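Local coordinates for dual specificity protein phosphatase 15 (Homo sapiens, PDB 1YZ4) that removes phosphate from phosphotyrosine, phosphoserine and phosphothreonine of protein substrates, this chain being its catalytic domain, at residues G7-G18 against E119-I127; I74-L82 against L149-G158. The protein carries 1 engineered substitution. All blocks are in the same frame, centred on the assembly; numbering follows the deposited sequence.

The two contacts lie about 20 Å apart, centre to centre, in the single catalytic domain, a five-stranded mixed sheet flanked by helices. Contact 1 joins the hairpin 9-18, at one margin of the sheet, to the end of helix 114-123 and the loop after it; contact 2 pairs helix 70-82 with the C-terminal helix 145-157. Along the chain their segments alternate: 7-18, 74-82, 119-127, 149-158. They meet directly at the hairpin turn, where Pro-13 O lies 2.9 Å from Arg-81 NH2, a probable hydrogen bond. Helix 97-110 touches side chains of both contacts. Contact 1 thus packs the sheet edge beside the predicted phosphocysteine position, whereas contact 2 is structural packing that attaches the C-terminal helix.

Contact 1 (G7-G18 against E119-I127); sequences GMTKVLPGLYLG and EAIKATRPI
The backbones of Thr-9 and Arg-125, and likewise of Val-11 and Ile-121, come within 6.6 Å at their CA atoms, which lays the edge hairpin of the phosphatase sheet against the end of helix 114-123 and the loop beyond it. A type II turn from Leu-12 to Leu-15 closes the hairpin, with a classic beta bulge where Val-11 and Leu-12 both face Leu-15. Arg-125 makes the largest single contribution to the interface. Its CG stands anti to the backbone N (chi1 -164°) and the chain runs extended to NE, which delivers the guanidinium to strand 9-12 across the Thr-9 side chain at about a right angle. There NH1 donates to Thr-9 OG1 at 3.2 Å, a bent bond (140° at the hydrogen) whose acceptor is tilted 28° out of the guanidinium plane. Leu-17 O and Gly-18 N lie over one guanidinium face, Ile-127 CD1 over the opposite one, and Gly-7 O at the edge; NH2 also makes a weak hydrogen bond to Gly-94 O. NE is buried without a partner in the model. Apolar packing fills the other end: Leu-17 CD1 touches Ile-121 CG2 at 3.9 Å, and Val-11 CG1 meets Ile-121 CG1 at 4.2 Å. Val-11 and Leu-17 also rest on Val-102 of helix 97-110, and the Leu-17 side chain lies about 6 Å from that of Ser-91, the changed residue at the predicted phosphocysteine position. At the helix end Thr-124 OG1 and N both donate to Ile-121 O from the same face of its carbonyl plane. One water bridges the segments, accepting from Arg-125 NH1 at 2.8 Å and donating to Gly-7 O at 3.3 Å.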
loop_
_atom_site.group_PDB
_atom_site.type_symbol
_atom_site.label_atom_id
_atom_site.label_comp_id
_atom_site.label_asym_id
_atom_site.label_seq_id
_atom_site.Cartn_x
_atom_site.Cartn_y
_atom_site.Cartn_z
ATOM N N GLY A 7 11.594 -9.269 5.330
ATOM C CA GLY A 7 10.517 -8.614 6.039
ATOM C C GLY A 7 9.896 -7.561 5.144
ATOM O O GLY A 7 10.217 -7.464 3.956
ATOM N N MET A 8 8.998 -6.771 5.709
ATOM C CA MET A 8 8.353 -5.723 4.941
ATOM C C MET A 8 9.423 -4.834 4.311
ATOM O O MET A 8 10.527 -4.701 4.834
ATOM C CB MET A 8 7.431 -4.904 5.846
ATOM C CG MET A 8 8.075 -4.429 7.138
ATOM S SD MET A 8 6.866 -3.708 8.276
ATOM C CE MET A 8 6.231 -5.168 9.065
ATOM N N THR A 9 9.102 -4.243 3.171
ATOM C CA THR A 9 10.058 -3.384 2.496
ATOM C C THR A 9 9.607 -1.932 2.584
ATOM O O THR A 9 8.434 -1.623 2.369
ATOM C CB THR A 9 10.223 -3.798 1.013
ATOM O OG1 THR A 9 8.949 -3.773 0.361
ATOM C CG2 THR A 9 10.802 -5.203 0.915
ATOM N N LYS A 10 10.543 -1.053 2.932
ATOM C CA LYS A 10 10.260 0.372 3.047
ATOM C C LYS A 10 10.054 0.921 1.643
ATOM O O LYS A 10 10.919 0.780 0.774
ATOM C CB LYS A 10 11.430 1.087 3.721
ATOM C CG LYS A 10 11.145 2.524 4.140
ATOM C CD LYS A 10 12.343 3.093 4.878
ATOM C CE LYS A 10 12.005 4.381 5.600
ATOM N NZ LYS A 10 13.182 4.920 6.342
ATOM N N VAL A 11 8.895 1.529 1.420
ATOM C CA VAL A 11 8.559 2.092 0.118
ATOM C C VAL A 11 8.765 3.596 0.140
ATOM O O VAL A 11 9.094 4.210 -0.870
ATOM C CB VAL A 11 7.088 1.826 -0.233
ATOM C CG1 VAL A 11 6.816 2.237 -1.661
ATOM C CG2 VAL A 11 6.756 0.363 -0.003
ATOM N N LEU A 12 8.580 4.175 1.317
ATOM C CA LEU A 12 8.710 5.608 1.508
ATOM C C LEU A 12 8.720 5.808 3.018
ATOM O O LEU A 12 8.185 4.980 3.756
ATOM C CB LEU A 12 7.480 6.302 0.918
ATOM C CG LEU A 12 7.519 7.420 -0.121
ATOM C CD1 LEU A 12 8.351 7.024 -1.327
ATOM C CD2 LEU A 12 6.082 7.716 -0.542
ATOM N N PRO A 13 9.340 6.895 3.499
ATOM C CA PRO A 13 9.358 7.127 4.949
ATOM C C PRO A 13 7.919 6.987 5.463
ATOM O O PRO A 13 7.008 7.651 4.955
ATOM C CB PRO A 13 9.867 8.568 5.066
ATOM C CG PRO A 13 10.775 8.707 3.852
ATOM C CD PRO A 13 9.983 8.002 2.764
ATOM N N GLY A 14 7.717 6.105 6.438
ATOM C CA GLY A 14 6.390 5.894 6.989
ATOM C C GLY A 14 5.472 4.954 6.211
ATOM O O GLY A 14 4.303 4.803 6.579
ATOM N N LEU A 15 5.978 4.307 5.160
ATOM C CA LEU A 15 5.151 3.389 4.361
ATOM C C LEU A 15 5.865 2.082 4.008
ATOM O O LEU A 15 6.990 2.099 3.509
ATOM C CB LEU A 15 4.703 4.088 3.072
ATOM C CG LEU A 15 3.813 3.295 2.119
ATOM C CD1 LEU A 15 2.560 2.829 2.839
ATOM C CD2 LEU A 15 3.457 4.172 0.925
ATOM N N TYR A 16 5.210 0.948 4.251
ATOM C CA TYR A 16 5.817 -0.350 3.959
ATOM C C TYR A 16 4.903 -1.338 3.245
ATOM O O TYR A 16 3.675 -1.247 3.318
ATOM C CB TYR A 16 6.311 -1.021 5.243
ATOM C CG TYR A 16 7.370 -0.255 5.995
ATOM C CD1 TYR A 16 7.041 0.868 6.751
ATOM C CD2 TYR A 16 8.706 -0.658 5.961
ATOM C CE1 TYR A 16 8.011 1.569 7.459
ATOM C CE2 TYR A 16 9.681 0.034 6.663
ATOM C CZ TYR A 16 9.322 1.146 7.411
ATOM O OH TYR A 16 10.271 1.822 8.132
ATOM N N LEU A 17 5.534 -2.296 2.567
ATOM C CA LEU A 17 4.841 -3.353 1.839
ATOM C C LEU A 17 5.218 -4.684 2.468
ATOM O O LEU A 17 6.373 -4.894 2.842
ATOM C CB LEU A 17 5.254 -3.347 0.365
ATOM C CG LEU A 17 4.425 -2.490 -0.599
ATOM C CD1 LEU A 17 5.068 -2.473 -1.973
ATOM C CD2 LEU A 17 3.012 -3.057 -0.685
ATOM N N GLY A 18 4.250 -5.583 2.596
ATOM C CA GLY A 18 4.551 -6.873 3.188
ATOM C C GLY A 18 3.549 -7.972 2.883
ATOM O O GLY A 18 2.549 -7.753 2.203
ATOM N N GLU A 119 8.168 0.412 -11.268
ATOM C CA GLU A 119 9.578 0.131 -11.510
ATOM C C GLU A 119 10.423 0.625 -10.343
ATOM O O GLU A 119 11.422 -0.000 -9.974
ATOM C CB GLU A 119 10.036 0.805 -12.809
ATOM C CG GLU A 119 11.513 0.611 -13.147
ATOM C CD GLU A 119 11.899 1.232 -14.486
ATOM O OE1 GLU A 119 13.105 1.241 -14.825
ATOM O OE2 GLU A 119 10.994 1.711 -15.204
ATOM N N ALA A 120 10.020 1.749 -9.761
ATOM C CA ALA A 120 10.752 2.305 -8.633
ATOM C C ALA A 120 10.538 1.413 -7.409
ATOM O O ALA A 120 11.453 1.200 -6.607
ATOM C CB ALA A 120 10.285 3.723 -8.353
ATOM N N ILE A 121 9.327 0.883 -7.276
ATOM C CA ILE A 121 9.023 0.008 -6.157
ATOM C C ILE A 121 9.792 -1.309 -6.296
ATOM O O ILE A 121 10.324 -1.829 -5.310
ATOM C CB ILE A 121 7.503 -0.258 -6.064
ATOM C CG1 ILE A 121 6.782 1.053 -5.741
ATOM C CG2 ILE A 121 7.204 -1.287 -4.979
ATOM C CD1 ILE A 121 5.269 0.926 -5.619
ATOM N N LYS A 122 9.869 -1.827 -7.522
ATOM C CA LYS A 122 10.581 -3.079 -7.784
ATOM C C LYS A 122 12.043 -3.005 -7.342
ATOM O O LYS A 122 12.623 -4.003 -6.910
ATOM C CB LYS A 122 10.524 -3.441 -9.274
ATOM C CG LYS A 122 9.206 -4.073 -9.752
ATOM C CD LYS A 122 9.263 -4.374 -11.252
ATOM C CE LYS A 122 8.156 -5.324 -11.714
ATOM N NZ LYS A 122 8.286 -6.701 -11.123
ATOM N N ALA A 123 12.638 -1.823 -7.451
ATOM C CA ALA A 123 14.030 -1.637 -7.061
ATOM C C ALA A 123 14.246 -2.011 -5.598
ATOM O O ALA A 123 15.319 -2.480 -5.227
ATOM C CB ALA A 123 14.453 -0.185 -7.299
ATOM N N THR A 124 13.220 -1.809 -4.776
ATOM C CA THR A 124 13.296 -2.113 -3.348
ATOM C C THR A 124 12.426 -3.309 -2.976
ATOM O O THR A 124 12.162 -3.552 -1.798
ATOM C CB THR A 124 12.825 -0.923 -2.503
ATOM O OG1 THR A 124 11.430 -0.690 -2.745
ATOM C CG2 THR A 124 13.612 0.326 -2.860
ATOM N N ARG A 125 11.973 -4.044 -3.981
ATOM C CA ARG A 125 11.126 -5.206 -3.755
ATOM C C ARG A 125 10.843 -5.814 -5.128
ATOM O O ARG A 125 9.774 -5.631 -5.692
ATOM C CB ARG A 125 9.820 -4.775 -3.074
ATOM C CG ARG A 125 9.035 -5.920 -2.450
ATOM C CD ARG A 125 7.755 -5.408 -1.811
ATOM N NE ARG A 125 6.908 -6.483 -1.292
ATOM C CZ ARG A 125 7.118 -7.133 -0.151
ATOM N NH1 ARG A 125 8.154 -6.830 0.618
ATOM N NH2 ARG A 125 6.276 -8.083 0.224
ATOM N N PRO A 126 11.813 -6.555 -5.672
ATOM C CA PRO A 126 11.747 -7.216 -6.982
ATOM C C PRO A 126 10.624 -8.223 -7.210
ATOM O O PRO A 126 10.404 -8.658 -8.340
ATOM C CB PRO A 126 13.131 -7.842 -7.115
ATOM C CG PRO A 126 13.489 -8.159 -5.701
ATOM C CD PRO A 126 13.061 -6.911 -4.973
ATOM N N ILE A 127 9.920 -8.609 -6.154
ATOM C CA ILE A 127 8.823 -9.552 -6.313
ATOM C C ILE A 127 7.563 -8.783 -6.703
ATOM O O ILE A 127 6.615 -9.361 -7.228
ATOM C CB ILE A 127 8.543 -10.338 -5.001
ATOM C CG1 ILE A 127 8.266 -9.365 -3.854
ATOM C CG2 ILE A 127 9.725 -11.234 -4.664
ATOM C CD1 ILE A 127 7.812 -10.037 -2.588
HETATM O O HOH W 1 7.997 -9.087 2.218
#

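Contact 2 (I74-L82 against L149-G158); sequences INFIHCCRL and LRRQLEERFG
Phe-157 fits as a knob into a hole on the surface of helix 70-82, formed by Asn-75, His-78, Cys-79 and Leu-82, where the axes of helical segments 74-82 and 149-157 approach to 10.8 Å at a signed crossing angle of -46°. Its CB touches Leu-82 CD1 at 4.0 Å. Because CG lies beside the backbone N (chi1 -43°), the ring leans over the neighbouring helix. One ring side then starts with CD1 near His-78 CD2 and continues to CE1, which meets Asn-75 OD1 at 3.5 Å in the ring plane. Cys-79 lies over one face of the ring, its CB 3.4 Å from CE2, and Arg-156 CB covers the opposite face; at the tip CZ approaches Asn-75 O. Cys-79 SG stands obliquely to this ring, a sulfur-aromatic contact. The His-78 and Phe-157 rings form an oblique pair.

One turn earlier, Leu-153 divides its branches. CD1 sits over the centre of the His-78 ring, 4.1 Å from its centroid and 10° off the normal, a CH-pi contact, while CD2 packs against Asn-75 OD1. Leu-82 CG covers the opposite face of the imidazole, which is thus sandwiched between two leucines; its ND1 is hydrogen-bonded to Tyr-105 OH. Asn-75 ND2 is bonded to Lys-71 O. Deeper in, Ile-74 CD1 meets Leu-149 CD1 at 3.6 Å, and both residues touch Phe-141 of helix 132-143. No hydrogen bond crosses the interface. The arrangement, a single knob in a hole with leucine and isoleucine packing beyond it, docks the C-terminal helix on the helical layer of the phosphatase domain.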
loop_
_atom_site.group_PDB
_atom_site.type_symbol
_atom_site.label_atom_id
_atom_site.label_comp_id
_atom_site.label_asym_id
_atom_site.label_seq_id
_atom_site.Cartn_x
_atom_site.Cartn_y
_atom_site.Cartn_z
ATOM N N ILE A 74 -5.684 5.522 0.273
ATOM C CA ILE A 74 -4.746 6.622 0.150
ATOM C C ILE A 74 -4.967 7.664 1.247
ATOM O O ILE A 74 -4.015 8.267 1.735
ATOM C CB ILE A 74 -4.861 7.275 -1.238
ATOM C CG1 ILE A 74 -4.327 6.302 -2.293
ATOM C CG2 ILE A 74 -4.111 8.594 -1.269
ATOM C CD1 ILE A 74 -4.442 6.796 -3.723
ATOM N N ASN A 75 -6.220 7.861 1.641
ATOM C CA ASN A 75 -6.527 8.831 2.679
ATOM C C ASN A 75 -6.049 8.313 4.016
ATOM O O ASN A 75 -5.533 9.068 4.837
ATOM C CB ASN A 75 -8.028 9.120 2.711
ATOM C CG ASN A 75 -8.418 10.255 1.770
ATOM O OD1 ASN A 75 -8.386 11.426 2.146
ATOM N ND2 ASN A 75 -8.763 9.912 0.533
ATOM N N PHE A 76 -6.215 7.011 4.221
ATOM C CA PHE A 76 -5.788 6.353 5.450
ATOM C C PHE A 76 -4.266 6.508 5.576
ATOM O O PHE A 76 -3.754 7.018 6.576
ATOM C CB PHE A 76 -6.165 4.871 5.379
ATOM C CG PHE A 76 -5.853 4.091 6.631
ATOM C CD1 PHE A 76 -6.659 4.205 7.760
ATOM C CD2 PHE A 76 -4.789 3.198 6.655
ATOM C CE1 PHE A 76 -6.416 3.430 8.898
ATOM C CE2 PHE A 76 -4.531 2.415 7.790
ATOM C CZ PHE A 76 -5.348 2.529 8.912
ATOM N N ILE A 77 -3.550 6.077 4.542
ATOM C CA ILE A 77 -2.093 6.156 4.528
ATOM C C ILE A 77 -1.555 7.566 4.750
ATOM O O ILE A 77 -0.657 7.778 5.566
ATOM C CB ILE A 77 -1.527 5.623 3.196
ATOM C CG1 ILE A 77 -1.754 4.107 3.117
ATOM C CG2 ILE A 77 -0.035 5.964 3.077
ATOM C CD1 ILE A 77 -1.573 3.526 1.722
ATOM N N HIS A 78 -2.105 8.525 4.016
ATOM C CA HIS A 78 -1.660 9.904 4.123
ATOM C C HIS A 78 -1.840 10.439 5.541
ATOM O O HIS A 78 -0.904 10.993 6.127
ATOM C CB HIS A 78 -2.424 10.773 3.132
ATOM C CG HIS A 78 -1.659 11.970 2.669
ATOM N ND1 HIS A 78 -0.445 11.873 2.025
ATOM C CD2 HIS A 78 -1.942 13.292 2.738
ATOM C CE1 HIS A 78 -0.014 13.081 1.714
ATOM N NE2 HIS A 78 -0.906 13.962 2.137
ATOM N N CYS A 79 -3.036 10.265 6.091
ATOM C CA CYS A 79 -3.330 10.730 7.442
ATOM C C CYS A 79 -2.297 10.154 8.408
ATOM O O CYS A 79 -1.745 10.870 9.255
ATOM C CB CYS A 79 -4.737 10.295 7.864
ATOM S SG CYS A 79 -5.111 10.583 9.619
ATOM N N CYS A 80 -2.038 8.858 8.277
ATOM C CA CYS A 80 -1.063 8.202 9.133
ATOM C C CYS A 80 0.338 8.819 8.989
ATOM O O CYS A 80 0.997 9.143 9.984
ATOM C CB CYS A 80 -1.013 6.710 8.804
ATOM S SG CYS A 80 0.462 5.848 9.390
ATOM N N ARG A 81 0.791 8.993 7.754
ATOM C CA ARG A 81 2.120 9.550 7.523
ATOM C C ARG A 81 2.302 10.988 8.024
ATOM O O ARG A 81 3.237 11.284 8.769
ATOM C CB ARG A 81 2.471 9.491 6.029
ATOM C CG ARG A 81 2.470 8.101 5.441
ATOM C CD ARG A 81 2.985 8.115 4.012
ATOM N NE ARG A 81 4.392 8.506 3.950
ATOM C CZ ARG A 81 4.891 9.372 3.070
ATOM N NH1 ARG A 81 4.098 9.945 2.171
ATOM N NH2 ARG A 81 6.185 9.653 3.082
ATOM N N LEU A 82 1.403 11.877 7.624
ATOM C CA LEU A 82 1.515 13.272 8.015
ATOM C C LEU A 82 1.274 13.510 9.501
ATOM O O LEU A 82 1.513 14.610 10.003
ATOM C CB LEU A 82 0.569 14.134 7.171
ATOM C CG LEU A 82 0.619 13.901 5.652
ATOM C CD1 LEU A 82 -0.092 15.050 4.968
ATOM C CD2 LEU A 82 2.056 13.806 5.153
ATOM N N LEU A 149 -7.047 13.599 -6.434
ATOM C CA LEU A 149 -6.813 13.138 -5.083
ATOM C C LEU A 149 -5.673 13.911 -4.424
ATOM O O LEU A 149 -5.774 14.268 -3.252
ATOM C CB LEU A 149 -6.504 11.645 -5.078
ATOM C CG LEU A 149 -7.287 10.858 -4.025
ATOM C CD1 LEU A 149 -6.852 9.394 -4.076
ATOM C CD2 LEU A 149 -7.058 11.458 -2.635
ATOM N N ARG A 150 -4.596 14.180 -5.167
ATOM C CA ARG A 150 -3.479 14.915 -4.579
ATOM C C ARG A 150 -3.963 16.258 -4.028
ATOM O O ARG A 150 -3.636 16.633 -2.897
ATOM C CB ARG A 150 -2.351 15.165 -5.590
ATOM C CG ARG A 150 -1.015 15.396 -4.887
ATOM C CD ARG A 150 -0.118 16.441 -5.531
ATOM N NE ARG A 150 0.620 15.965 -6.695
ATOM C CZ ARG A 150 1.910 16.220 -6.916
ATOM N NH1 ARG A 150 2.612 16.941 -6.048
ATOM N NH2 ARG A 150 2.500 15.773 -8.018
ATOM N N ARG A 151 -4.745 16.978 -4.829
ATOM C CA ARG A 151 -5.280 18.262 -4.407
ATOM C C ARG A 151 -6.195 18.059 -3.188
ATOM O O ARG A 151 -6.168 18.847 -2.239
ATOM C CB ARG A 151 -6.064 18.902 -5.554
ATOM C CG ARG A 151 -6.656 20.265 -5.236
ATOM C CD ARG A 151 -8.067 20.354 -5.801
ATOM N NE ARG A 151 -8.987 19.459 -5.093
ATOM C CZ ARG A 151 -10.053 18.888 -5.645
ATOM N NH1 ARG A 151 -10.342 19.108 -6.920
ATOM N NH2 ARG A 151 -10.838 18.099 -4.920
ATOM N N GLN A 152 -7.000 16.995 -3.222
ATOM C CA GLN A 152 -7.906 16.688 -2.120
ATOM C C GLN A 152 -7.158 16.457 -0.809
ATOM O O GLN A 152 -7.526 17.012 0.226
ATOM C CB GLN A 152 -8.748 15.453 -2.449
ATOM C CG GLN A 152 -10.115 15.765 -3.025
ATOM C CD GLN A 152 -10.895 14.513 -3.394
ATOM O OE1 GLN A 152 -11.039 13.594 -2.584
ATOM N NE2 GLN A 152 -11.408 14.473 -4.621
ATOM N N LEU A 153 -6.107 15.640 -0.855
ATOM C CA LEU A 153 -5.322 15.346 0.342
ATOM C C LEU A 153 -4.738 16.617 0.948
ATOM O O LEU A 153 -4.638 16.748 2.170
ATOM C CB LEU A 153 -4.188 14.369 0.018
ATOM C CG LEU A 153 -4.603 12.965 -0.424
ATOM C CD1 LEU A 153 -3.395 12.236 -0.981
ATOM C CD2 LEU A 153 -5.211 12.200 0.739
ATOM N N GLU A 154 -4.341 17.547 0.087
ATOM C CA GLU A 154 -3.777 18.805 0.543
ATOM C C GLU A 154 -4.848 19.548 1.337
ATOM O O GLU A 154 -4.562 20.175 2.355
ATOM C CB GLU A 154 -3.333 19.642 -0.658
ATOM C CG GLU A 154 -2.264 18.970 -1.509
ATOM C CD GLU A 154 -2.027 19.685 -2.829
ATOM O OE1 GLU A 154 -1.791 20.910 -2.811
ATOM O OE2 GLU A 154 -2.073 19.022 -3.885
ATOM N N GLU A 155 -6.089 19.459 0.868
ATOM C CA GLU A 155 -7.202 20.119 1.529
ATOM C C GLU A 155 -7.534 19.470 2.867
ATOM O O GLU A 155 -7.653 20.155 3.877
ATOM C CB GLU A 155 -8.435 20.091 0.627
ATOM C CG GLU A 155 -8.419 21.109 -0.498
ATOM C CD GLU A 155 -9.450 20.788 -1.564
ATOM O OE1 GLU A 155 -10.531 20.274 -1.204
ATOM O OE2 GLU A 155 -9.187 21.051 -2.758
ATOM N N ARG A 156 -7.679 18.147 2.871
ATOM C CA ARG A 156 -8.006 17.417 4.093
ATOM C C ARG A 156 -6.933 17.421 5.173
ATOM O O ARG A 156 -7.245 17.556 6.352
ATOM C CB ARG A 156 -8.357 15.960 3.774
ATOM C CG ARG A 156 -9.836 15.703 3.504
ATOM C CD ARG A 156 -10.305 16.464 2.286
ATOM N NE ARG A 156 -11.504 15.880 1.698
ATOM C CZ ARG A 156 -12.095 16.351 0.604
ATOM N NH1 ARG A 156 -11.596 17.413 -0.014
ATOM N NH2 ARG A 156 -13.181 15.762 0.123
ATOM N N PHE A 157 -5.673 17.269 4.782
ATOM C CA PHE A 157 -4.605 17.211 5.774
ATOM C C PHE A 157 -3.536 18.284 5.655
ATOM O O PHE A 157 -2.646 18.357 6.497
ATOM C CB PHE A 157 -3.926 15.829 5.740
ATOM C CG PHE A 157 -4.889 14.677 5.631
ATOM C CD1 PHE A 157 -5.265 14.184 4.384
ATOM C CD2 PHE A 157 -5.446 14.104 6.773
ATOM C CE1 PHE A 157 -6.181 13.138 4.277
ATOM C CE2 PHE A 157 -6.368 13.054 6.674
ATOM C CZ PHE A 157 -6.734 12.572 5.423
ATOM N N GLY A 158 -3.617 19.116 4.623
ATOM C CA GLY A 158 -2.611 20.151 4.451
ATOM C C GLY A 158 -1.420 19.601 3.690
ATOM O O GLY A 158 -1.354 18.397 3.434
#